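Local atomic coordinates of GGDEF and EAL domain-containing protein (Vibrio cholerae O1 str. 2010EL-1786, PDB entry 6PWK), a protein that binds the second messenger c-di-GMP and probably acts as a LapD-type receptor that couples its level to large-adhesin control and biofilm formation. Residues R144-T148 against T149-S153; S33-S36 against G37-E41; I82-K85 against D86-I89. All coordinates share one frame; numbering follows the deposited sequence.

Interaction 1: R144-T148 against T149-S153; sequences RQSST and TTLLS. With C2E (9,9'-[(2R,3R,3aS,5S,7aR,9R,10R,10aS,12S,14aR)-3,5,10,12-tetrahydroxy-5,12-dioxidooctahydro-2H,7H-difuro[3,2-d:3',2'-j][1,3,7,9,2,8]tetraoxadiphosphacyclododecine-2,9-diyl]bis(2-amino-1,9-dihydro-6H-purin-6-one)), chain D.
The chain runs from an extended loop into the first turn of helix 148-164, where Leu151 N gives a weak hydrogen bond to Ser147 O and Leu152 N bonds to Thr148 O at 3.3 Å. Ser147 stands at the N-cap position. Its OG lies between the backbone N and the carbonyl carbon (chi1 71°), which points it at Thr150. There Ser147 OG and Thr150 OG1 share a hydrogen bond of 3.0 Å, and either hydroxyl may donate. The apolar branch of Thr150 turns the other way, and its CG2 lies 3.9 Å from Ser146 CB. Leu151 CD2 meets the same Ser146 carbon. The hydroxyl of Ser146 is held by Asn142 at the end of strand 136-142. One turn on, Ser153 OG donates to Thr149 O at 3.1 Å. Ser153 N also bonds this oxygen, from the opposite face of its plane, so two donors grip one carbonyl. Three residues of the turn line the c-di-GMP site. Thr149 CG2 lies 3.2 Å from the phosphate oxygen O11, Leu152 CB lies 3.3 Å from the sugar oxygen O4A, and Ser153 OG touches the sugar carbon C4A. Asp156, Arg28 and the backbone of Lys184 and Gln185 add hydrogen bonds to the ligand. The arrangement is a helix start with Ser147 at the N-cap position, its hydroxyl paired with that of Thr150, that forms one wall of a c-di-GMP pocket on the GGDEF domain.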
ATOM      1  N   ARG A 144     -29.115 -24.577   4.890  1.00124.55           N
ATOM      2  CA  ARG A 144     -30.039 -24.321   3.795  1.00132.90           C
ATOM      3  C   ARG A 144     -29.276 -24.475   2.486  1.00136.46           C
ATOM      4  O   ARG A 144     -28.046 -24.552   2.469  1.00141.89           O
ATOM      5  CB  ARG A 144     -30.676 -22.926   3.894  1.00136.44           C
ATOM      6  CG  ARG A 144     -31.625 -22.748   5.070  1.00147.04           C
ATOM      7  CD  ARG A 144     -32.290 -21.380   5.053  1.00154.50           C
ATOM      8  NE  ARG A 144     -33.291 -21.249   6.109  1.00159.81           N
ATOM      9  CZ  ARG A 144     -34.038 -20.167   6.305  1.00157.46           C
ATOM     10  NH1 ARG A 144     -33.902 -19.110   5.518  1.00159.69           N
ATOM     11  NH2 ARG A 144     -34.923 -20.142   7.293  1.00153.26           N
ATOM     12  N   GLN A 145     -30.013 -24.529   1.379  1.00132.82           N
ATOM     13  CA  GLN A 145     -29.384 -24.625   0.065  1.00126.91           C
ATOM     14  C   GLN A 145     -28.843 -23.249  -0.310  1.00126.90           C
ATOM     15  O   GLN A 145     -29.613 -22.308  -0.526  1.00136.68           O
ATOM     16  CB  GLN A 145     -30.369 -25.136  -0.981  1.00121.35           C
ATOM     17  CG  GLN A 145     -29.697 -25.569  -2.278  1.00117.71           C
ATOM     18  CD  GLN A 145     -30.688 -25.895  -3.376  1.00123.87           C
ATOM     19  OE1 GLN A 145     -31.631 -25.144  -3.620  1.00126.32           O
ATOM     20  NE2 GLN A 145     -30.480 -27.024  -4.046  1.00124.52           N
ATOM     21  N   SER A 146     -27.520 -23.130  -0.387  1.00114.20           N
ATOM     22  CA  SER A 146     -26.861 -21.855  -0.609  1.00108.64           C
ATOM     23  C   SER A 146     -25.944 -21.935  -1.822  1.00100.28           C
ATOM     24  O   SER A 146     -25.377 -22.990  -2.125  1.00 97.75           O
ATOM     25  CB  SER A 146     -26.049 -21.430   0.624  1.00104.26           C
ATOM     26  OG  SER A 146     -26.831 -21.513   1.803  1.00100.93           O
ATOM     27  N   SER A 147     -25.805 -20.806  -2.515  1.00101.16           N
ATOM     28  CA  SER A 147     -24.881 -20.706  -3.633  1.00 93.29           C
ATOM     29  C   SER A 147     -23.454 -20.548  -3.114  1.00 94.16           C
ATOM     30  O   SER A 147     -23.203 -20.485  -1.906  1.00 97.81           O
ATOM     31  CB  SER A 147     -25.268 -19.543  -4.542  1.00 92.28           C
ATOM     32  OG  SER A 147     -25.009 -18.300  -3.914  1.00 90.00           O
ATOM     33  N   THR A 148     -22.496 -20.474  -4.040  1.00 94.70           N
ATOM     34  CA  THR A 148     -21.099 -20.393  -3.628  1.00 89.43           C
ATOM     35  C   THR A 148     -20.722 -18.983  -3.184  1.00 87.21           C
ATOM     36  O   THR A 148     -19.918 -18.819  -2.258  1.00 90.57           O
ATOM     37  CB  THR A 148     -20.181 -20.878  -4.756  1.00 82.04           C
ATOM     38  OG1 THR A 148     -18.829 -20.933  -4.284  1.00 74.56           O
ATOM     39  CG2 THR A 148     -20.257 -19.960  -5.971  1.00 83.51           C
ATOM     40  N   THR A 149     -21.295 -17.954  -3.816  1.00 73.76           N
ATOM     41  CA  THR A 149     -21.045 -16.587  -3.367  1.00 62.74           C
ATOM     42  C   THR A 149     -21.710 -16.319  -2.026  1.00 69.76           C
ATOM     43  O   THR A 149     -21.189 -15.538  -1.221  1.00 70.54           O
ATOM     44  CB  THR A 149     -21.542 -15.583  -4.407  1.00 69.16           C
ATOM     45  OG1 THR A 149     -22.974 -15.643  -4.484  1.00 83.62           O
ATOM     46  CG2 THR A 149     -20.957 -15.895  -5.776  1.00 78.94           C
ATOM     47  N   THR A 150     -22.856 -16.954  -1.774  1.00 72.80           N
ATOM     48  CA  THR A 150     -23.542 -16.790  -0.496  1.00 72.65           C
ATOM     49  C   THR A 150     -22.676 -17.281   0.659  1.00 70.61           C
ATOM     50  O   THR A 150     -22.519 -16.587   1.670  1.00 61.46           O
ATOM     51  CB  THR A 150     -24.881 -17.533  -0.521  1.00 75.10           C
ATOM     52  OG1 THR A 150     -25.797 -16.849  -1.384  1.00 78.32           O
ATOM     53  CG2 THR A 150     -25.475 -17.624   0.879  1.00 73.28           C
ATOM     54  N   LEU A 151     -22.105 -18.480   0.525  1.00 66.92           N
ATOM     55  CA  LEU A 151     -21.290 -19.025   1.607  1.00 68.22           C
ATOM     56  C   LEU A 151     -20.030 -18.197   1.829  1.00 69.18           C
ATOM     57  O   LEU A 151     -19.583 -18.035   2.971  1.00 64.87           O
ATOM     58  CB  LEU A 151     -20.932 -20.481   1.321  1.00 67.48           C
ATOM     59  CG  LEU A 151     -22.028 -21.515   1.586  1.00 68.72           C
ATOM     60  CD1 LEU A 151     -21.428 -22.909   1.703  1.00 66.05           C
ATOM     61  CD2 LEU A 151     -22.817 -21.160   2.837  1.00 67.04           C
ATOM     62  N   LEU A 152     -19.440 -17.671   0.754  1.00 72.82           N
ATOM     63  CA  LEU A 152     -18.269 -16.815   0.911  1.00 66.50           C
ATOM     64  C   LEU A 152     -18.625 -15.523   1.633  1.00 55.00           C
ATOM     65  O   LEU A 152     -17.838 -15.020   2.442  1.00 60.52           O
ATOM     66  CB  LEU A 152     -17.642 -16.517  -0.453  1.00 64.37           C
ATOM     67  CG  LEU A 152     -17.044 -17.711  -1.202  1.00 62.48           C
ATOM     68  CD1 LEU A 152     -16.504 -17.284  -2.561  1.00 61.45           C
ATOM     69  CD2 LEU A 152     -15.956 -18.378  -0.377  1.00 52.03           C
ATOM     70  N   SER A 153     -19.809 -14.971   1.356  1.00 49.65           N
ATOM     71  CA  SER A 153     -20.262 -13.790   2.086  1.00 52.55           C
ATOM     72  C   SER A 153     -20.522 -14.114   3.551  1.00 62.51           C
ATOM     73  O   SER A 153     -20.129 -13.350   4.441  1.00 69.39           O
ATOM     74  CB  SER A 153     -21.520 -13.222   1.429  1.00 54.49           C
ATOM     75  OG  SER A 153     -21.234 -12.710   0.140  1.00 60.25           O
TER
HETATM   76  P1  C2E D 702     -17.076  -8.704  -2.375  1.00 60.51           P
HETATM   77  O2P C2E D 702     -15.686  -8.211  -2.058  1.00 62.34           O
HETATM   78  O1P C2E D 702     -17.892  -7.451  -2.464  1.00 56.05           O
HETATM   79  O5' C2E D 702     -17.237  -9.334  -3.872  1.00 61.63           O
HETATM   80  C5' C2E D 702     -18.490  -9.345  -4.479  1.00 68.28           C
HETATM   81  C4' C2E D 702     -18.193 -10.025  -5.836  1.00 75.40           C
HETATM   82  O4' C2E D 702     -17.325  -9.305  -6.490  1.00 78.54           O
HETATM   83  C3' C2E D 702     -17.359 -11.276  -5.493  1.00 73.17           C
HETATM   84  O3' C2E D 702     -18.129 -12.356  -5.254  1.00 69.12           O
HETATM   85  C2' C2E D 702     -16.465 -11.484  -6.732  1.00 70.42           C
HETATM   86  O2' C2E D 702     -17.088 -12.471  -7.660  1.00 79.69           O
HETATM   87  C1' C2E D 702     -16.456 -10.341  -7.368  1.00 73.14           C
HETATM   88  N9  C2E D 702     -15.125  -9.861  -7.643  1.00 73.69           N
HETATM   89  C8  C2E D 702     -14.910  -9.429  -6.375  1.00 72.85           C
HETATM   90  N7  C2E D 702     -13.656  -8.913  -6.356  1.00 65.52           N
HETATM   91  C5  C2E D 702     -13.121  -9.016  -7.577  1.00 70.61           C
HETATM   92  C6  C2E D 702     -11.758  -8.625  -8.199  1.00 80.94           C
HETATM   93  O6  C2E D 702     -10.906  -8.106  -7.559  1.00 85.05           O
HETATM   94  N1  C2E D 702     -11.479  -8.876  -9.589  1.00 86.93           N
HETATM   95  C2  C2E D 702     -12.477  -9.505 -10.425  1.00 86.03           C
HETATM   96  N2  C2E D 702     -12.304  -9.810 -11.843  1.00 95.45           N
HETATM   97  N3  C2E D 702     -13.748  -9.863  -9.815  1.00 79.51           N
HETATM   98  C4  C2E D 702     -14.046  -9.603  -8.374  1.00 72.80           C
HETATM   99  P11 C2E D 702     -17.258 -13.616  -4.599  1.00 76.38           P
HETATM  100  O21 C2E D 702     -15.900 -13.946  -5.179  1.00 83.57           O
HETATM  101  O11 C2E D 702     -18.069 -14.852  -4.872  1.00 67.25           O
HETATM  102  O5A C2E D 702     -17.374 -13.379  -2.964  1.00 77.94           O
HETATM  103  C5A C2E D 702     -18.445 -12.588  -2.524  1.00 66.63           C
HETATM  104  C4A C2E D 702     -18.188 -12.199  -1.125  1.00 64.72           C
HETATM  105  O4A C2E D 702     -17.629 -13.184  -0.464  1.00 68.71           O
HETATM  106  C3A C2E D 702     -17.088 -10.929  -1.122  1.00 68.50           C
HETATM  107  O3A C2E D 702     -17.790  -9.604  -1.184  1.00 76.25           O
HETATM  108  C2A C2E D 702     -16.486 -11.014  -0.067  1.00 69.79           C
HETATM  109  O2A C2E D 702     -17.260 -10.277   0.996  1.00 66.83           O
HETATM  110  C1A C2E D 702     -16.421 -12.605   0.241  1.00 65.00           C
HETATM  111  N91 C2E D 702     -15.302 -13.151  -0.190  1.00 67.19           N
HETATM  112  C81 C2E D 702     -15.030 -13.689  -1.391  1.00 67.80           C
HETATM  113  N71 C2E D 702     -13.761 -14.129  -1.335  1.00 64.20           N
HETATM  114  C51 C2E D 702     -13.277 -13.865  -0.123  1.00 65.49           C
HETATM  115  C61 C2E D 702     -11.917 -14.126   0.518  1.00 62.06           C
HETATM  116  O61 C2E D 702     -11.089 -14.660  -0.128  1.00 61.53           O
HETATM  117  N11 C2E D 702     -11.631 -13.741   1.868  1.00 63.63           N
HETATM  118  C21 C2E D 702     -12.648 -13.088   2.649  1.00 55.04           C
HETATM  119  N21 C2E D 702     -12.375 -12.687   4.023  1.00 53.82           N
HETATM  120  N31 C2E D 702     -13.951 -12.843   2.025  1.00 54.66           N
HETATM  121  C41 C2E D 702     -14.239 -13.250   0.611  1.00 63.86           C

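Interaction 2: S33-S36 against G37-E41; sequences SQLS and GWLSE
Leu35 reaches along its helix toward Trp38 and Leu39, one turn ahead. Its CG is anti to the backbone N (chi1 -170°), and the next torsion swings CD1 forward. CD1 lies 3.8 Å from Trp38 CE3 and almost as near CZ3, so one methyl touches the benzene part of the indole, coming in obliquely. The Trp38 side chain also leaves with CG anti to its N, which carries the ring out from the helix on the same side as Leu35. Leu39 takes the other common setting, beside its own N, and its CG rests 3.3 Å from Leu35 O. This is the carbonyl that Leu39 N bonds at 3.1 Å. The side chains themselves are looser, with Leu35 CG 4.3 Å from Leu39 CD1. On the exposed side, Ser40 OG sits between its backbone N and carbonyl carbon (chi1 51°). From there it donates to Ser36 O at 3.0 Å, in the carbonyl plane and on a lone pair. Ser40 N bonds the same oxygen, tilted 32° from that plane, so Ser36 O has two donors. Gly37 N and Trp38 N keep the regular helix bonds to Ser33 O and Gln34 O. The apolar face of helix 28-41 packs on strands 96-102 and 136-142 and against helix 148-164, while Trp38 NE1 is hydrogen-bonded to Ile44 O.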
ATOM      1  N   SER A  33     -13.272 -25.362  -6.479  1.00 77.05           N
ATOM      2  CA  SER A  33     -13.660 -26.635  -7.083  1.00 80.32           C
ATOM      3  C   SER A  33     -14.206 -27.595  -6.034  1.00 81.90           C
ATOM      4  O   SER A  33     -15.275 -28.190  -6.219  1.00 84.42           O
ATOM      5  CB  SER A  33     -12.469 -27.255  -7.813  1.00 78.67           C
ATOM      6  OG  SER A  33     -12.733 -28.604  -8.156  1.00 75.20           O
ATOM      7  N   GLN A  34     -13.483 -27.763  -4.924  1.00 80.95           N
ATOM      8  CA  GLN A  34     -13.969 -28.621  -3.847  1.00 78.80           C
ATOM      9  C   GLN A  34     -15.258 -28.082  -3.242  1.00 74.28           C
ATOM     10  O   GLN A  34     -16.121 -28.860  -2.822  1.00 69.77           O
ATOM     11  CB  GLN A  34     -12.900 -28.763  -2.765  1.00 79.54           C
ATOM     12  CG  GLN A  34     -11.600 -29.382  -3.242  1.00 87.57           C
ATOM     13  CD  GLN A  34     -11.754 -30.831  -3.652  1.00100.18           C
ATOM     14  OE1 GLN A  34     -12.072 -31.132  -4.804  1.00106.85           O
ATOM     15  NE2 GLN A  34     -11.527 -31.739  -2.712  1.00100.71           N
ATOM     16  N   LEU A  35     -15.404 -26.757  -3.189  1.00 81.74           N
ATOM     17  CA  LEU A  35     -16.613 -26.167  -2.625  1.00 87.36           C
ATOM     18  C   LEU A  35     -17.813 -26.395  -3.533  1.00 88.27           C
ATOM     19  O   LEU A  35     -18.904 -26.732  -3.056  1.00 84.55           O
ATOM     20  CB  LEU A  35     -16.403 -24.672  -2.384  1.00 90.65           C
ATOM     21  CG  LEU A  35     -17.466 -23.913  -1.592  1.00 90.83           C
ATOM     22  CD1 LEU A  35     -17.471 -24.361  -0.140  1.00 95.57           C
ATOM     23  CD2 LEU A  35     -17.234 -22.413  -1.694  1.00 81.08           C
ATOM     24  N   SER A  36     -17.633 -26.218  -4.845  1.00 94.22           N
ATOM     25  CA  SER A  36     -18.751 -26.359  -5.772  1.00 91.88           C
ATOM     26  C   SER A  36     -19.223 -27.804  -5.874  1.00 96.71           C
ATOM     27  O   SER A  36     -20.420 -28.051  -6.058  1.00100.18           O
ATOM     28  CB  SER A  36     -18.357 -25.827  -7.149  1.00 85.15           C
ATOM     29  OG  SER A  36     -19.483 -25.731  -8.002  1.00 88.87           O
ATOM     30  N   GLY A  37     -18.307 -28.767  -5.758  1.00 98.29           N
ATOM     31  CA  GLY A  37     -18.712 -30.163  -5.803  1.00100.94           C
ATOM     32  C   GLY A  37     -19.424 -30.602  -4.538  1.00 91.83           C
ATOM     33  O   GLY A  37     -20.361 -31.404  -4.589  1.00 83.55           O
ATOM     34  N   TRP A  38     -18.993 -30.083  -3.387  1.00 92.12           N
ATOM     35  CA  TRP A  38     -19.653 -30.408  -2.128  1.00 99.17           C
ATOM     36  C   TRP A  38     -21.068 -29.843  -2.082  1.00 96.64           C
ATOM     37  O   TRP A  38     -21.978 -30.475  -1.534  1.00 95.94           O
ATOM     38  CB  TRP A  38     -18.820 -29.884  -0.957  1.00 98.82           C
ATOM     39  CG  TRP A  38     -19.562 -29.804   0.342  1.00101.37           C
ATOM     40  CD1 TRP A  38     -20.005 -30.849   1.099  1.00104.32           C
ATOM     41  CD2 TRP A  38     -19.931 -28.613   1.046  1.00100.38           C
ATOM     42  NE1 TRP A  38     -20.636 -30.381   2.228  1.00105.59           N
ATOM     43  CE2 TRP A  38     -20.603 -29.011   2.218  1.00100.99           C
ATOM     44  CE3 TRP A  38     -19.763 -27.247   0.796  1.00 94.89           C
ATOM     45  CZ2 TRP A  38     -21.105 -28.094   3.139  1.00 93.33           C
ATOM     46  CZ3 TRP A  38     -20.262 -26.339   1.711  1.00 90.21           C
ATOM     47  CH2 TRP A  38     -20.925 -26.766   2.867  1.00 90.34           C
ATOM     48  N   LEU A  39     -21.272 -28.658  -2.660  1.00 98.34           N
ATOM     49  CA  LEU A  39     -22.597 -28.046  -2.650  1.00 99.61           C
ATOM     50  C   LEU A  39     -23.562 -28.801  -3.556  1.00105.05           C
ATOM     51  O   LEU A  39     -24.697 -29.096  -3.162  1.00111.81           O
ATOM     52  CB  LEU A  39     -22.498 -26.580  -3.076  1.00 94.20           C
ATOM     53  CG  LEU A  39     -21.808 -25.619  -2.106  1.00 88.71           C
ATOM     54  CD1 LEU A  39     -21.582 -24.265  -2.760  1.00 85.60           C
ATOM     55  CD2 LEU A  39     -22.628 -25.470  -0.836  1.00 91.18           C
ATOM     56  N   SER A  40     -23.126 -29.125  -4.775  1.00109.38           N
ATOM     57  CA  SER A  40     -24.028 -29.724  -5.755  1.00107.91           C
ATOM     58  C   SER A  40     -24.458 -31.131  -5.356  1.00111.89           C
ATOM     59  O   SER A  40     -25.578 -31.546  -5.677  1.00111.75           O
ATOM     60  CB  SER A  40     -23.366 -29.738  -7.132  1.00 99.07           C
ATOM     61  OG  SER A  40     -22.073 -30.313  -7.070  1.00101.47           O
ATOM     62  N   GLU A  41     -23.597 -31.876  -4.663  1.00116.98           N
ATOM     63  CA  GLU A  41     -23.960 -33.225  -4.239  1.00129.36           C
ATOM     64  C   GLU A  41     -24.876 -33.197  -3.023  1.00130.78           C
ATOM     65  O   GLU A  41     -26.029 -33.635  -3.087  1.00140.25           O
ATOM     66  CB  GLU A  41     -22.703 -34.045  -3.938  1.00139.27           C
ATOM     67  CG  GLU A  41     -22.999 -35.380  -3.265  1.00154.23           C
ATOM     68  CD  GLU A  41     -21.750 -36.076  -2.766  1.00159.78           C
ATOM     69  OE1 GLU A  41     -20.681 -35.897  -3.385  1.00158.08           O
ATOM     70  OE2 GLU A  41     -21.838 -36.798  -1.750  1.00163.06           O
TER

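Interaction 3: I82-K85 against D86-I89; sequences ITIK and DISI
Ile84 and Ile87 are brought together by a type II beta turn, with Lys85 at phi -66° and psi 146° and Asp86 at a positive phi of 55°. The Ile87 side chain then points back at the first half of the turn. Its CG1 lies beside the backbone N and anti to the carbonyl carbon. This setting lays the CG1 branch against the start of the turn. CG1 is 3.5 Å from Ile84 CB and 3.1 Å from Ile84 O. Ile87 CD1 continues past the same residue, 4.1 Å from Ile84 CB and 3.8 Å from Lys85 O. The other branch, CG2, reaches back to Ile82 O at 4.4 Å, a loose touch. At the corner, Lys85 turns away from the second half of the turn and extends its chain beyond CG. Lys85 and Asp86 are both exposed. Their charged side chains do not carry the contact. Ile82 and Ile84 also lean on helix 106-118, through Val112 and, for Ile82, Ser115 and Ile116. Ile87 touches Met101 of the neighbouring strand 96-102, and Asp86 touches Pro102. Just beyond, Ser88 makes backbone hydrogen bonds with Ile100, where the chain joins the sheet as an edge strand. The side-chain contact is between isoleucine carbons, which also lie against the carbonyl oxygen of Ile84, and the charged groups take no part in it. The two halves meet through van der Waals contact, with neither a salt bridge nor a hydrogen bond, backbone or side-chain, between them.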
ATOM      1  N   ILE A  82      -6.384 -32.507  12.809  1.00131.34           N
ATOM      2  CA  ILE A  82      -7.772 -32.317  12.397  1.00128.26           C
ATOM      3  C   ILE A  82      -8.042 -33.040  11.080  1.00129.53           C
ATOM      4  O   ILE A  82      -8.478 -32.429  10.098  1.00120.11           O
ATOM      5  CB  ILE A  82      -8.094 -30.812  12.297  1.00121.06           C
ATOM      6  CG1 ILE A  82      -7.508 -30.064  13.497  1.00121.48           C
ATOM      7  CG2 ILE A  82      -9.591 -30.576  12.267  1.00119.50           C
ATOM      8  CD1 ILE A  82      -7.196 -28.620  13.215  1.00118.21           C
ATOM      9  N   THR A  83      -7.789 -34.348  11.053  1.00136.27           N
ATOM     10  CA  THR A  83      -7.960 -35.161   9.852  1.00139.99           C
ATOM     11  C   THR A  83      -9.296 -35.890   9.922  1.00141.42           C
ATOM     12  O   THR A  83      -9.494 -36.744  10.790  1.00151.74           O
ATOM     13  CB  THR A  83      -6.812 -36.160   9.691  1.00140.30           C
ATOM     14  OG1 THR A  83      -6.880 -37.141  10.735  1.00143.40           O
ATOM     15  CG2 THR A  83      -5.470 -35.449   9.758  1.00137.71           C
ATOM     16  N   ILE A  84     -10.211 -35.535   9.017  1.00135.84           N
ATOM     17  CA  ILE A  84     -11.519 -36.167   8.899  1.00134.41           C
ATOM     18  C   ILE A  84     -11.785 -36.414   7.416  1.00133.83           C
ATOM     19  O   ILE A  84     -11.046 -35.949   6.547  1.00129.34           O
ATOM     20  CB  ILE A  84     -12.639 -35.307   9.551  1.00134.31           C
ATOM     21  CG1 ILE A  84     -12.238 -34.886  10.966  1.00139.15           C
ATOM     22  CG2 ILE A  84     -13.969 -36.055   9.639  1.00135.43           C
ATOM     23  CD1 ILE A  84     -13.355 -34.236  11.761  1.00141.08           C
ATOM     24  N   LYS A  85     -12.833 -37.185   7.132  1.00132.23           N
ATOM     25  CA  LYS A  85     -13.181 -37.523   5.758  1.00134.87           C
ATOM     26  C   LYS A  85     -13.620 -36.288   4.976  1.00143.12           C
ATOM     27  O   LYS A  85     -14.241 -35.368   5.517  1.00148.59           O
ATOM     28  CB  LYS A  85     -14.303 -38.561   5.740  1.00126.88           C
ATOM     29  CG  LYS A  85     -14.104 -39.708   6.710  1.00123.49           C
ATOM     30  CD  LYS A  85     -15.384 -40.509   6.869  1.00124.79           C
ATOM     31  CE  LYS A  85     -15.212 -41.633   7.877  1.00132.38           C
ATOM     32  NZ  LYS A  85     -16.485 -42.375   8.100  1.00140.82           N
ATOM     33  N   ASP A  86     -13.292 -36.284   3.682  1.00145.11           N
ATOM     34  CA  ASP A  86     -13.686 -35.240   2.730  1.00143.34           C
ATOM     35  C   ASP A  86     -13.275 -33.840   3.182  1.00127.38           C
ATOM     36  O   ASP A  86     -13.880 -32.847   2.764  1.00130.11           O
ATOM     37  CB  ASP A  86     -15.193 -35.276   2.456  1.00155.22           C
ATOM     38  CG  ASP A  86     -15.569 -36.267   1.370  1.00162.14           C
ATOM     39  OD1 ASP A  86     -14.651 -36.845   0.744  1.00163.18           O
ATOM     40  OD2 ASP A  86     -16.779 -36.464   1.141  1.00164.19           O
ATOM     41  N   ILE A  87     -12.244 -33.732   4.016  1.00112.02           N
ATOM     42  CA  ILE A  87     -11.828 -32.439   4.548  1.00100.67           C
ATOM     43  C   ILE A  87     -10.973 -31.724   3.511  1.00 99.23           C
ATOM     44  O   ILE A  87      -9.910 -32.218   3.118  1.00101.00           O
ATOM     45  CB  ILE A  87     -11.068 -32.598   5.872  1.00 97.13           C
ATOM     46  CG1 ILE A  87     -12.031 -33.016   6.981  1.00105.20           C
ATOM     47  CG2 ILE A  87     -10.368 -31.299   6.251  1.00 90.58           C
ATOM     48  CD1 ILE A  87     -13.193 -32.079   7.164  1.00109.69           C
ATOM     49  N   SER A  88     -11.435 -30.558   3.072  1.00 99.60           N
ATOM     50  CA  SER A  88     -10.690 -29.711   2.155  1.00100.06           C
ATOM     51  C   SER A  88     -10.027 -28.597   2.954  1.00 93.31           C
ATOM     52  O   SER A  88     -10.703 -27.865   3.686  1.00 90.81           O
ATOM     53  CB  SER A  88     -11.611 -29.130   1.079  1.00107.78           C
ATOM     54  OG  SER A  88     -12.334 -30.158   0.419  1.00114.81           O
ATOM     55  N   ILE A  89      -8.708 -28.484   2.833  1.00 85.65           N
ATOM     56  CA  ILE A  89      -7.945 -27.405   3.448  1.00 77.82           C
ATOM     57  C   ILE A  89      -7.181 -26.704   2.336  1.00 79.56           C
ATOM     58  O   ILE A  89      -6.389 -27.336   1.626  1.00 89.59           O
ATOM     59  CB  ILE A  89      -6.990 -27.915   4.537  1.00 78.09           C
ATOM     60  CG1 ILE A  89      -7.762 -28.694   5.603  1.00 77.36           C
ATOM     61  CG2 ILE A  89      -6.244 -26.749   5.174  1.00 85.01           C
ATOM     62  CD1 ILE A  89      -6.907 -29.152   6.763  1.00 79.66           C
TER

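How the interactions relate
From the N terminus, interaction 2 comes first, in the last turns of helix 28-41. Interaction 3 follows, closing the tight turn between helix 53-80 and edge strand 88-90. Interaction 1 is last, where the loop after strand 136-142 enters helix 148-164. The three follow in series, and none nests in or crosses another. In space, interaction 2 lies between the others. Thr148 and Leu151 of interaction 1 pack on Leu35, Trp38 and Leu39, and Gln34 CB meets Ser88 OG of interaction 3 at 3.5 Å. Interactions 1 and 3 do not touch. Together they join two helices and the edge of the five-stranded sheet within the GGDEF domain.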